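Local coordinates for protein beta sliding clamp (Bartonella birtlesii LL-WM9, PDB 6DEG) that probably encircles DNA as a ring-shaped head-to-tail homodimer, tethering DNA polymerases and other proteins to the duplex and making replication processive, at residues L38-I43 against A74-A79; V177-L182 against D194-S199; H188-V193 against R261-G266; G215-L220 against V245-K250. One frame throughout, in Å; residues are numbered along the deposited sequence.

Contact 1. Residues L38-I43 against A74-A79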
loop_
_atom_site.group_PDB
_atom_site.type_symbol
_atom_site.label_atom_id
_atom_site.label_comp_id
_atom_site.label_asym_id
_atom_site.label_seq_id
_atom_site.Cartn_x
_atom_site.Cartn_y
_atom_site.Cartn_z
ATOM N N LEU B 38 6.742 -9.750 -25.885
ATOM C CA LEU B 38 7.299 -9.996 -24.565
ATOM C C LEU B 38 6.400 -9.467 -23.461
ATOM O O LEU B 38 6.575 -9.844 -22.298
ATOM C CB LEU B 38 8.683 -9.364 -24.455
ATOM C CG LEU B 38 9.785 -10.158 -25.152
ATOM C CD1 LEU B 38 11.036 -9.312 -25.299
ATOM C CD2 LEU B 38 10.074 -11.440 -24.389
ATOM N N SER B 39 5.445 -8.605 -23.800
ATOM C CA SER B 39 4.434 -8.168 -22.852
ATOM C C SER B 39 3.218 -9.081 -22.849
ATOM O O SER B 39 2.388 -8.977 -21.941
ATOM C CB SER B 39 3.995 -6.733 -23.159
ATOM O OG SER B 39 4.736 -5.797 -22.396
ATOM N N ASN B 40 3.109 -9.981 -23.825
ATOM C CA ASN B 40 1.994 -10.910 -23.903
ATOM C C ASN B 40 2.281 -12.115 -23.009
ATOM O O ASN B 40 3.348 -12.231 -22.400
ATOM C CB ASN B 40 1.758 -11.340 -25.351
ATOM C CG ASN B 40 1.255 -10.206 -26.234
ATOM O OD1 ASN B 40 1.229 -9.045 -25.826
ATOM N ND2 ASN B 40 0.857 -10.543 -27.458
ATOM N N VAL B 41 1.321 -13.033 -22.925
ATOM C CA VAL B 41 1.496 -14.282 -22.191
ATOM C C VAL B 41 0.874 -15.403 -23.011
ATOM O O VAL B 41 -0.208 -15.239 -23.585
ATOM C CB VAL B 41 0.883 -14.209 -20.773
ATOM C CG1 VAL B 41 -0.500 -13.617 -20.814
ATOM C CG2 VAL B 41 0.840 -15.579 -20.117
ATOM N N LEU B 42 1.564 -16.538 -23.077
ATOM C CA LEU B 42 1.082 -17.667 -23.855
ATOM C C LEU B 42 0.078 -18.474 -23.046
ATOM O O LEU B 42 0.246 -18.679 -21.842
ATOM C CB LEU B 42 2.255 -18.549 -24.296
ATOM C CG LEU B 42 2.054 -19.786 -25.182
ATOM C CD1 LEU B 42 1.572 -21.003 -24.403
ATOM C CD2 LEU B 42 1.090 -19.467 -26.313
ATOM N N ILE B 43 -0.979 -18.915 -23.719
ATOM C CA ILE B 43 -1.923 -19.881 -23.176
ATOM C C ILE B 43 -1.957 -21.065 -24.126
ATOM O O ILE B 43 -2.367 -20.925 -25.284
ATOM C CB ILE B 43 -3.327 -19.283 -23.003
ATOM C CG1 ILE B 43 -3.264 -18.005 -22.170
ATOM C CG2 ILE B 43 -4.262 -20.294 -22.358
ATOM C CD1 ILE B 43 -4.380 -17.037 -22.462
ATOM N N ALA B 74 -4.153 -22.106 -29.047
ATOM C CA ALA B 74 -3.224 -21.242 -28.335
ATOM C C ALA B 74 -3.190 -19.845 -28.936
ATOM O O ALA B 74 -3.376 -19.660 -30.143
ATOM C CB ALA B 74 -1.811 -21.838 -28.338
ATOM N N ILE B 75 -2.941 -18.864 -28.067
ATOM C CA ILE B 75 -2.827 -17.463 -28.461
ATOM C C ILE B 75 -2.057 -16.744 -27.360
ATOM O O ILE B 75 -2.007 -17.202 -26.217
ATOM C CB ILE B 75 -4.218 -16.821 -28.707
ATOM C CG1 ILE B 75 -4.086 -15.541 -29.535
ATOM C CG2 ILE B 75 -4.925 -16.531 -27.393
ATOM C CD1 ILE B 75 -3.808 -15.791 -30.995
ATOM N N THR B 76 -1.432 -15.622 -27.707
ATOM C CA THR B 76 -0.671 -14.824 -26.753
ATOM C C THR B 76 -1.376 -13.492 -26.539
ATOM O O THR B 76 -1.652 -12.769 -27.500
ATOM C CB THR B 76 0.761 -14.583 -27.230
ATOM O OG1 THR B 76 0.738 -13.815 -28.438
ATOM C CG2 THR B 76 1.459 -15.901 -27.495
ATOM N N VAL B 77 -1.667 -13.175 -25.282
ATOM C CA VAL B 77 -2.485 -12.015 -24.944
ATOM C C VAL B 77 -1.723 -11.155 -23.940
ATOM O O VAL B 77 -1.041 -11.698 -23.066
ATOM C CB VAL B 77 -3.845 -12.449 -24.369
ATOM C CG1 VAL B 77 -4.864 -11.336 -24.502
ATOM C CG2 VAL B 77 -4.333 -13.725 -25.028
ATOM N N PRO B 78 -1.756 -9.827 -24.057
ATOM C CA PRO B 78 -1.149 -8.970 -23.029
ATOM C C PRO B 78 -1.609 -9.349 -21.623
ATOM O O PRO B 78 -2.749 -9.758 -21.409
ATOM C CB PRO B 78 -1.613 -7.565 -23.432
ATOM C CG PRO B 78 -1.732 -7.647 -24.924
ATOM C CD PRO B 78 -2.185 -9.058 -25.238
ATOM N N ALA B 79 -0.699 -9.203 -20.657
ATOM C CA ALA B 79 -0.867 -9.775 -19.324
ATOM C C ALA B 79 -1.510 -8.818 -18.319
ATOM O O ALA B 79 -2.503 -9.172 -17.674
ATOM C CB ALA B 79 0.489 -10.246 -18.793
#
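Val41 and Val77 form an antiparallel hydrogen-bonded pair within a short ladder, strands 40-43 and 74-78 running at 149° to each other. Val41 N reaches Val77 O over 2.7 Å, and Val77 N answers to Val41 O at 3.0 Å. Two residues on, the bond from Ile43 N to Ile75 O is longer, at 3.2 Å. On the face carrying Val41 and Ile43, Ile43 CD1 comes within 4.2 Å of Val77 CG2, while Val41 CG1 meets Ala79 CB. On the other face Leu42, whose chi1 of -177° swings the branch away from its own N, lays CD2 3.8 Å from Thr76 CG2. Asn40 lies alongside the Pro78 ring, its OD1 3.4 Å from Pro78 CG, and turns ND2 toward Thr76 OG1, although that bond is weak and doubtful. A weak bond from Ala79 N to Ser39 O follows beyond the ladder. Strand 73-78 is the outermost strand of its sheet in this chain, and Leu121 bonds to the backbone of Thr76. Strand 40-46 is flanked on its other side by strand 49-55, whose Val50, Leu52 and Ala54 pack against Ile43 and Val41.

Contact 2. Residues V177-L182 against D194-S199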
loop_
_atom_site.group_PDB
_atom_site.type_symbol
_atom_site.label_atom_id
_atom_site.label_comp_id
_atom_site.label_asym_id
_atom_site.label_seq_id
_atom_site.Cartn_x
_atom_site.Cartn_y
_atom_site.Cartn_z
ATOM N N VAL B 177 29.342 -35.984 6.000
ATOM C CA VAL B 177 27.913 -35.823 5.765
ATOM C C VAL B 177 27.737 -34.674 4.783
ATOM O O VAL B 177 28.099 -33.530 5.087
ATOM C CB VAL B 177 27.152 -35.557 7.073
ATOM N N LEU B 178 27.215 -34.978 3.595
ATOM C CA LEU B 178 26.963 -33.940 2.605
ATOM C C LEU B 178 26.075 -32.861 3.197
ATOM O O LEU B 178 25.055 -33.154 3.827
ATOM C CB LEU B 178 26.298 -34.532 1.364
ATOM C CG LEU B 178 27.193 -35.170 0.311
ATOM C CD1 LEU B 178 26.373 -35.551 -0.912
ATOM C CD2 LEU B 178 28.307 -34.214 -0.061
ATOM N N LYS B 179 26.457 -31.605 2.987
ATOM C CA LYS B 179 25.676 -30.475 3.463
ATOM C C LYS B 179 25.375 -29.569 2.285
ATOM O O LYS B 179 26.289 -28.985 1.695
ATOM C CB LYS B 179 26.414 -29.710 4.566
ATOM C CG LYS B 179 26.444 -30.436 5.895
ATOM C CD LYS B 179 25.033 -30.620 6.424
ATOM C CE LYS B 179 25.039 -31.215 7.819
ATOM N NZ LYS B 179 23.685 -31.202 8.443
ATOM N N LEU B 180 24.099 -29.464 1.943
ATOM C CA LEU B 180 23.666 -28.505 0.943
ATOM C C LEU B 180 23.725 -27.111 1.555
ATOM O O LEU B 180 23.110 -26.854 2.598
ATOM C CB LEU B 180 22.260 -28.846 0.467
ATOM C CG LEU B 180 21.596 -27.871 -0.496
ATOM C CD1 LEU B 180 22.597 -27.437 -1.546
ATOM C CD2 LEU B 180 20.403 -28.536 -1.155
ATOM N N ARG B 181 24.479 -26.218 0.923
ATOM C CA ARG B 181 24.810 -24.932 1.515
ATOM C C ARG B 181 24.442 -23.798 0.572
ATOM O O ARG B 181 24.643 -23.899 -0.641
ATOM C CB ARG B 181 26.299 -24.863 1.859
ATOM C CG ARG B 181 26.776 -23.481 2.238
ATOM C CD ARG B 181 28.193 -23.540 2.710
ATOM N NE ARG B 181 28.341 -24.477 3.816
ATOM C CZ ARG B 181 29.512 -24.872 4.302
ATOM N NH1 ARG B 181 30.639 -24.411 3.779
ATOM N NH2 ARG B 181 29.555 -25.729 5.313
ATOM N N LEU B 182 23.898 -22.725 1.137
ATOM C CA LEU B 182 23.665 -21.481 0.421
ATOM C C LEU B 182 24.546 -20.389 1.006
ATOM O O LEU B 182 24.683 -20.281 2.229
ATOM C CB LEU B 182 22.201 -21.058 0.514
ATOM C CG LEU B 182 21.227 -21.855 -0.343
ATOM C CD1 LEU B 182 19.815 -21.350 -0.156
ATOM C CD2 LEU B 182 21.645 -21.737 -1.778
ATOM N N ASP B 194 23.206 -24.098 5.968
ATOM C CA ASP B 194 23.478 -25.482 5.601
ATOM C C ASP B 194 22.275 -26.367 5.899
ATOM O O ASP B 194 21.448 -26.065 6.763
ATOM C CB ASP B 194 24.701 -26.032 6.344
ATOM C CG ASP B 194 25.928 -25.183 6.147
ATOM O OD1 ASP B 194 26.418 -25.119 5.001
ATOM O OD2 ASP B 194 26.399 -24.577 7.133
ATOM N N MET B 195 22.204 -27.485 5.180
ATOM C CA MET B 195 21.137 -28.457 5.363
ATOM C C MET B 195 21.617 -29.828 4.913
ATOM O O MET B 195 22.454 -29.943 4.015
ATOM C CB MET B 195 19.884 -28.058 4.581
ATOM C CG MET B 195 18.733 -29.026 4.728
ATOM S SD MET B 195 17.599 -28.957 3.336
ATOM C CE MET B 195 18.723 -28.513 2.024
ATOM N N GLU B 196 21.082 -30.865 5.555
ATOM C CA GLU B 196 21.383 -32.240 5.176
ATOM C C GLU B 196 20.939 -32.502 3.741
ATOM O O GLU B 196 19.774 -32.287 3.394
ATOM C CB GLU B 196 20.702 -33.206 6.142
ATOM C CG GLU B 196 21.561 -33.559 7.349
ATOM C CD GLU B 196 21.140 -34.852 8.020
ATOM O OE1 GLU B 196 20.656 -35.762 7.316
ATOM O OE2 GLU B 196 21.298 -34.957 9.254
ATOM N N ALA B 197 21.876 -32.953 2.906
ATOM C CA ALA B 197 21.617 -33.085 1.482
ATOM C C ALA B 197 20.725 -34.292 1.182
ATOM O O ALA B 197 20.803 -35.324 1.856
ATOM C CB ALA B 197 22.928 -33.207 0.707
ATOM N N PRO B 198 19.882 -34.187 0.152
ATOM C CA PRO B 198 18.967 -35.285 -0.198
ATOM C C PRO B 198 19.530 -36.231 -1.255
ATOM O O PRO B 198 20.710 -36.176 -1.616
ATOM C CB PRO B 198 17.714 -34.556 -0.715
ATOM C CG PRO B 198 18.056 -33.074 -0.731
ATOM C CD PRO B 198 19.503 -32.916 -0.482
ATOM N N SER B 199 18.734 -37.226 -1.633
ATOM C CA SER B 199 19.138 -38.146 -2.691
ATOM C C SER B 199 19.267 -37.402 -4.020
ATOM O O SER B 199 18.512 -36.471 -4.306
ATOM C CB SER B 199 18.114 -39.286 -2.835
ATOM O OG SER B 199 17.748 -39.861 -1.592
#
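Leu180 and Met195 pack side by side at the tight centre of this antiparallel hairpin. Leu180 N donates to Met195 O over 2.7 Å, and Met195 N returns a weak bond to Leu180 O. Met195 bends at chi3 (31°), which brings its methyl CE to 3.6 Å from Leu180 CD2. Toward the hairpin's open end Ala197 takes over: its CB lies 3.7 Å from Leu178 CB, and its N makes a weak 3.3 Å bond to Leu178 O. The opposite face is polar. Its looser part is where Lys179 NZ passes over the aliphatic part of Glu196, 3.4 Å from CG, but stays 4.5 Å from Glu196 OE2, short of a salt bridge, and Glu196 faces solvent. Arg181 and Asp194 form a salt bridge in which NE and, weakly, NH2 both point at Asp194 OD1, the guanidinium and carboxylate planes 62° apart; the modelled NE-OD1 separation is too short for its exact length to be trusted. Tyr259 hydrogen-bonds the same guanidinium through NH1. Beneath the apolar face runs helix 142-150, with Leu148 and Lys144 against Met195, while strand 167-174 flanks strand 178-186 and sets Phe170 against Leu180.

Contact 3. Residues H188-V193 against R261-G266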
loop_
_atom_site.group_PDB
_atom_site.type_symbol
_atom_site.label_atom_id
_atom_site.label_comp_id
_atom_site.label_asym_id
_atom_site.label_seq_id
_atom_site.Cartn_x
_atom_site.Cartn_y
_atom_site.Cartn_z
ATOM N N HIS B 188 32.822 -8.718 3.247
ATOM C CA HIS B 188 32.856 -9.438 4.511
ATOM C C HIS B 188 31.470 -9.716 5.073
ATOM O O HIS B 188 31.282 -10.742 5.734
ATOM C CB HIS B 188 33.690 -8.688 5.552
ATOM C CG HIS B 188 34.459 -9.596 6.460
ATOM N ND1 HIS B 188 35.836 -9.609 6.515
ATOM C CD2 HIS B 188 34.039 -10.540 7.334
ATOM C CE1 HIS B 188 36.231 -10.517 7.391
ATOM N NE2 HIS B 188 35.160 -11.098 7.900
ATOM N N ARG B 189 30.505 -8.826 4.846
ATOM C CA ARG B 189 29.125 -9.121 5.204
ATOM C C ARG B 189 28.681 -10.363 4.434
ATOM O O ARG B 189 28.820 -10.428 3.210
ATOM C CB ARG B 189 28.244 -7.910 4.869
ATOM C CG ARG B 189 26.742 -8.148 4.831
ATOM C CD ARG B 189 26.255 -8.939 6.024
ATOM N NE ARG B 189 24.853 -9.312 5.891
ATOM C CZ ARG B 189 24.147 -9.917 6.840
ATOM N NH1 ARG B 189 22.873 -10.213 6.628
ATOM N NH2 ARG B 189 24.713 -10.231 7.998
ATOM N N LEU B 190 28.149 -11.354 5.153
ATOM C CA LEU B 190 27.926 -12.667 4.560
ATOM C C LEU B 190 26.742 -13.360 5.225
ATOM O O LEU B 190 26.381 -13.064 6.365
ATOM C CB LEU B 190 29.195 -13.528 4.686
ATOM C CG LEU B 190 29.243 -14.938 4.099
ATOM C CD1 LEU B 190 30.626 -15.211 3.550
ATOM C CD2 LEU B 190 28.868 -15.980 5.142
ATOM N N ALA B 191 26.145 -14.303 4.488
ATOM C CA ALA B 191 25.072 -15.157 4.992
ATOM C C ALA B 191 25.271 -16.581 4.489
ATOM O O ALA B 191 25.409 -16.796 3.282
ATOM C CB ALA B 191 23.696 -14.636 4.559
ATOM N N GLN B 192 25.284 -17.548 5.411
ATOM C CA GLN B 192 25.513 -18.955 5.092
ATOM C C GLN B 192 24.485 -19.822 5.802
ATOM O O GLN B 192 24.243 -19.637 6.998
ATOM C CB GLN B 192 26.911 -19.411 5.506
ATOM C CG GLN B 192 26.964 -20.898 5.822
ATOM C CD GLN B 192 28.353 -21.407 6.109
ATOM O OE1 GLN B 192 29.325 -21.010 5.464
ATOM N NE2 GLN B 192 28.454 -22.311 7.071
ATOM N N VAL B 193 23.884 -20.767 5.076
ATOM C CA VAL B 193 22.920 -21.701 5.656
ATOM C C VAL B 193 23.176 -23.093 5.090
ATOM O O VAL B 193 23.341 -23.252 3.876
ATOM C CB VAL B 193 21.464 -21.252 5.404
ATOM C CG1 VAL B 193 21.244 -20.904 3.938
ATOM C CG2 VAL B 193 20.482 -22.320 5.863
ATOM N N ARG B 261 37.399 -17.538 3.553
ATOM C CA ARG B 261 38.326 -16.467 3.880
ATOM C C ARG B 261 37.617 -15.333 4.603
ATOM O O ARG B 261 38.234 -14.621 5.401
ATOM C CB ARG B 261 38.979 -15.949 2.606
ATOM C CG ARG B 261 39.642 -17.032 1.797
ATOM C CD ARG B 261 41.132 -16.986 1.972
ATOM N NE ARG B 261 41.770 -16.187 0.931
ATOM C CZ ARG B 261 42.056 -16.636 -0.288
ATOM N NH1 ARG B 261 41.687 -17.855 -0.657
ATOM N NH2 ARG B 261 42.642 -15.833 -1.164
ATOM N N VAL B 262 36.328 -15.148 4.324
ATOM C CA VAL B 262 35.585 -14.012 4.855
ATOM C C VAL B 262 35.057 -14.274 6.268
ATOM O O VAL B 262 34.854 -13.336 7.047
ATOM C CB VAL B 262 34.460 -13.686 3.856
ATOM C CG1 VAL B 262 33.307 -12.951 4.514
ATOM C CG2 VAL B 262 35.025 -12.922 2.667
ATOM N N ILE B 263 34.877 -15.529 6.641
ATOM C CA ILE B 263 34.315 -15.860 7.952
ATOM C C ILE B 263 35.413 -15.749 9.010
ATOM O O ILE B 263 36.503 -16.309 8.817
ATOM C CB ILE B 263 33.707 -17.255 7.929
ATOM C CG1 ILE B 263 32.629 -17.317 6.845
ATOM C CG2 ILE B 263 33.127 -17.607 9.285
ATOM C CD1 ILE B 263 31.894 -18.625 6.793
ATOM N N PRO B 264 35.178 -15.040 10.117
ATOM C CA PRO B 264 36.211 -14.932 11.156
ATOM C C PRO B 264 36.487 -16.272 11.820
ATOM O O PRO B 264 35.588 -17.088 12.034
ATOM C CB PRO B 264 35.611 -13.939 12.162
ATOM C CG PRO B 264 34.449 -13.306 11.467
ATOM C CD PRO B 264 33.952 -14.310 10.480
ATOM N N LEU B 265 37.754 -16.476 12.179
ATOM C CA LEU B 265 38.214 -17.750 12.719
ATOM C C LEU B 265 38.301 -17.750 14.240
ATOM O O LEU B 265 37.746 -18.636 14.895
ATOM C CB LEU B 265 39.581 -18.107 12.121
ATOM N N GLY B 266 38.986 -16.768 14.816
ATOM C CA GLY B 266 39.127 -16.722 16.254
ATOM C C GLY B 266 38.503 -15.494 16.877
ATOM O O GLY B 266 39.206 -14.539 17.220
#
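The His188 imidazole carries Val262 over one face and Pro264 at an edge. Val262 CG1 stands 4.2 Å from the ring centroid, 28° off the normal, in a CH-pi contact, while Pro264 CG lies near the ring plane, 4.3 Å from His188 NE2. Val262 O is modelled implausibly close to NE2, and at a poor angle, so that approach is doubtful. The other flat group, the Gln192 carboxamide, ends an extended chain that crosses Ile263 at about a right angle; Gln192 OE1 rests 3.7 Å from Ile263 CD1. Between these two polar ends sits the apolar middle. A chi1 of 156° sets Val262 CG1 across from its backbone N, and this one methyl serves both neighbours: besides lying over the imidazole, it is 3.6 Å from Leu190 CD1 and 3.5 Å from His188 CA. The second leucine methyl, CD2, faces Ile263 CG1 at 4.3 Å. No hydrogen bond spans the two segments. Strand 189-196 of the central domain lies between strands 178-186 and 372-376, the latter from the C-terminal domain, and Val375 and Pro361 also touch His188. In bacterial sliding clamps the groove that takes up the clamp-binding peptides of partner proteins lies between the second and third domains, and the position of His188, Leu190 and Val262 is consistent with it.

Contact 4. Residues G215-L220 against V245-K250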
loop_
_atom_site.group_PDB
_atom_site.type_symbol
_atom_site.label_atom_id
_atom_site.label_comp_id
_atom_site.label_asym_id
_atom_site.label_seq_id
_atom_site.Cartn_x
_atom_site.Cartn_y
_atom_site.Cartn_z
ATOM N N GLY B 215 14.083 -13.546 -5.610
ATOM C CA GLY B 215 12.893 -12.854 -5.143
ATOM C C GLY B 215 11.627 -13.394 -5.776
ATOM O O GLY B 215 10.627 -13.633 -5.095
ATOM N N GLU B 216 11.659 -13.596 -7.096
ATOM C CA GLU B 216 10.504 -14.148 -7.794
ATOM C C GLU B 216 10.193 -15.556 -7.313
ATOM O O GLU B 216 9.030 -15.971 -7.306
ATOM C CB GLU B 216 10.755 -14.136 -9.303
ATOM C CG GLU B 216 9.622 -14.711 -10.135
ATOM C CD GLU B 216 8.316 -13.962 -9.941
ATOM O OE1 GLU B 216 8.356 -12.724 -9.766
ATOM O OE2 GLU B 216 7.248 -14.613 -9.966
ATOM N N LEU B 217 11.218 -16.304 -6.905
ATOM C CA LEU B 217 11.002 -17.657 -6.406
ATOM C C LEU B 217 10.387 -17.656 -5.011
ATOM O O LEU B 217 9.528 -18.494 -4.714
ATOM C CB LEU B 217 12.316 -18.433 -6.420
ATOM C CG LEU B 217 12.225 -19.900 -6.007
ATOM C CD1 LEU B 217 11.310 -20.658 -6.951
ATOM C CD2 LEU B 217 13.610 -20.528 -5.984
ATOM N N GLN B 218 10.825 -16.747 -4.132
ATOM C CA GLN B 218 10.259 -16.712 -2.785
ATOM C C GLN B 218 8.787 -16.320 -2.794
ATOM O O GLN B 218 8.031 -16.745 -1.913
ATOM C CB GLN B 218 11.025 -15.734 -1.893
ATOM C CG GLN B 218 12.512 -15.965 -1.794
ATOM C CD GLN B 218 13.190 -14.913 -0.942
ATOM O OE1 GLN B 218 13.725 -13.931 -1.456
ATOM N NE2 GLN B 218 13.165 -15.108 0.369
ATOM N N LYS B 219 8.364 -15.511 -3.767
ATOM C CA LYS B 219 6.944 -15.206 -3.906
ATOM C C LYS B 219 6.148 -16.434 -4.326
ATOM O O LYS B 219 5.045 -16.666 -3.819
ATOM C CB LYS B 219 6.744 -14.071 -4.909
ATOM C CG LYS B 219 7.192 -12.712 -4.402
ATOM C CD LYS B 219 7.246 -11.707 -5.533
ATOM C CE LYS B 219 8.563 -10.955 -5.551
ATOM N NZ LYS B 219 8.847 -10.401 -6.904
ATOM N N LEU B 220 6.690 -17.233 -5.249
ATOM C CA LEU B 220 5.970 -18.405 -5.740
ATOM C C LEU B 220 5.731 -19.436 -4.644
ATOM O O LEU B 220 4.705 -20.126 -4.656
ATOM C CB LEU B 220 6.733 -19.028 -6.912
ATOM C CG LEU B 220 6.580 -18.308 -8.258
ATOM C CD1 LEU B 220 7.503 -18.887 -9.316
ATOM C CD2 LEU B 220 5.138 -18.356 -8.736
ATOM N N VAL B 245 3.189 -25.141 -10.706
ATOM C CA VAL B 245 4.114 -24.116 -11.171
ATOM C C VAL B 245 5.395 -24.763 -11.678
ATOM O O VAL B 245 5.843 -25.797 -11.171
ATOM C CB VAL B 245 4.402 -23.107 -10.040
ATOM C CG1 VAL B 245 5.076 -21.863 -10.591
ATOM C CG2 VAL B 245 3.116 -22.758 -9.300
ATOM N N VAL B 246 5.991 -24.149 -12.700
ATOM C CA VAL B 246 7.312 -24.531 -13.187
ATOM C C VAL B 246 8.100 -23.248 -13.412
ATOM O O VAL B 246 7.741 -22.437 -14.272
ATOM C CB VAL B 246 7.248 -25.360 -14.481
ATOM C CG1 VAL B 246 8.601 -25.361 -15.183
ATOM C CG2 VAL B 246 6.792 -26.780 -14.181
ATOM N N PHE B 247 9.164 -23.060 -12.637
ATOM C CA PHE B 247 9.998 -21.869 -12.689
ATOM C C PHE B 247 11.392 -22.232 -13.182
ATOM O O PHE B 247 11.981 -23.223 -12.735
ATOM C CB PHE B 247 10.076 -21.221 -11.303
ATOM C CG PHE B 247 10.810 -19.910 -11.275
ATOM C CD1 PHE B 247 10.506 -18.905 -12.178
ATOM C CD2 PHE B 247 11.800 -19.680 -10.336
ATOM C CE1 PHE B 247 11.179 -17.696 -12.145
ATOM C CE2 PHE B 247 12.476 -18.476 -10.299
ATOM C CZ PHE B 247 12.167 -17.482 -11.204
ATOM N N THR B 248 11.927 -21.420 -14.093
ATOM C CA THR B 248 13.226 -21.679 -14.699
ATOM C C THR B 248 13.990 -20.367 -14.814
ATOM O O THR B 248 13.400 -19.327 -15.121
ATOM C CB THR B 248 13.059 -22.343 -16.076
ATOM O OG1 THR B 248 12.505 -23.654 -15.909
ATOM C CG2 THR B 248 14.397 -22.466 -16.786
ATOM N N SER B 249 15.302 -20.414 -14.573
ATOM C CA SER B 249 16.117 -19.208 -14.540
ATOM C C SER B 249 17.499 -19.465 -15.122
ATOM O O SER B 249 18.052 -20.560 -14.996
ATOM C CB SER B 249 16.277 -18.681 -13.111
ATOM O OG SER B 249 17.317 -17.721 -13.043
ATOM N N LYS B 250 18.056 -18.430 -15.749
ATOM C CA LYS B 250 19.448 -18.455 -16.160
ATOM C C LYS B 250 20.358 -18.408 -14.937
ATOM O O LYS B 250 19.918 -18.175 -13.807
ATOM C CB LYS B 250 19.766 -17.275 -17.079
ATOM C CG LYS B 250 19.109 -17.323 -18.443
ATOM C CD LYS B 250 19.848 -16.424 -19.419
ATOM C CE LYS B 250 18.969 -16.036 -20.591
ATOM N NZ LYS B 250 18.844 -14.555 -20.702
#
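Phe247 projects from its strand toward helix 215-220, where Glu216, Leu217 and Leu220 line up along one side of its ring. The two elements run nearly antiparallel, at 169°, with their axes 10.2 Å apart, a spacing bridged by side chains alone. A chi1 close to 180° (-175°) extends the phenylalanine side chain and carries the ring toward the helix. Three bumps meet that one side of it, each obliquely. Leu217 CD1 lies by one ortho carbon, 3.6 Å from Phe247 CD2. Farther out the methylene of Glu216 rests by CZ and CE1, its CG 3.9 Å from Phe247 CZ. Near the root of the ring Leu220 CD1 sits 4.0 Å from Phe247 CG. The fork of Leu220 also serves the valine: both of its methyls, CD1 and CD2, reach Val245 CG1 at 4.0 Å, and CD1, the one that also meets the phenyl, fills the notch between the side chains of Val245 and Phe247. These two residues, two apart in the sequence, look out from the same side of the strand, whereas Val246 between them points away. Neighbours extend this layer, with Val61 of strand 59-66 touching Phe247, Phe240 touching Leu217, and Arg24 of helix 15-26 reaching Leu220 and Val245. Glu216 gives the ring its hydrocarbon; a bend at chi2 (60°) leaves the carboxylate to a long ion pair with Lys219, and it is not used across the contact. No polar atom bonds across the two segments, so the chemistry implies a helix held to its sheet by apolar burial and fitted shape, without directional bonds.

The four contacts illustrate how one chain varies its chemistry with location. Contacts 1 and 4 are buried and both reach the sheet that unites N-terminal and central domains, yet contact 1 is strand pairing held by backbone bonds while contact 4 is helix-on-sheet packing held by hydrocarbon; their nearest atoms are about 10 Å apart. Contacts 2 and 3 are only partly buried and share strand 189-196. They touch directly, Leu182 N lying 2.8 Å from Val193 O in a probable hydrogen bond. Contact 2 adds charged pairs at the surface, whereas contact 3 alone joins central and C-terminal domain segments, with its centre about 45 Å from that of contact 1.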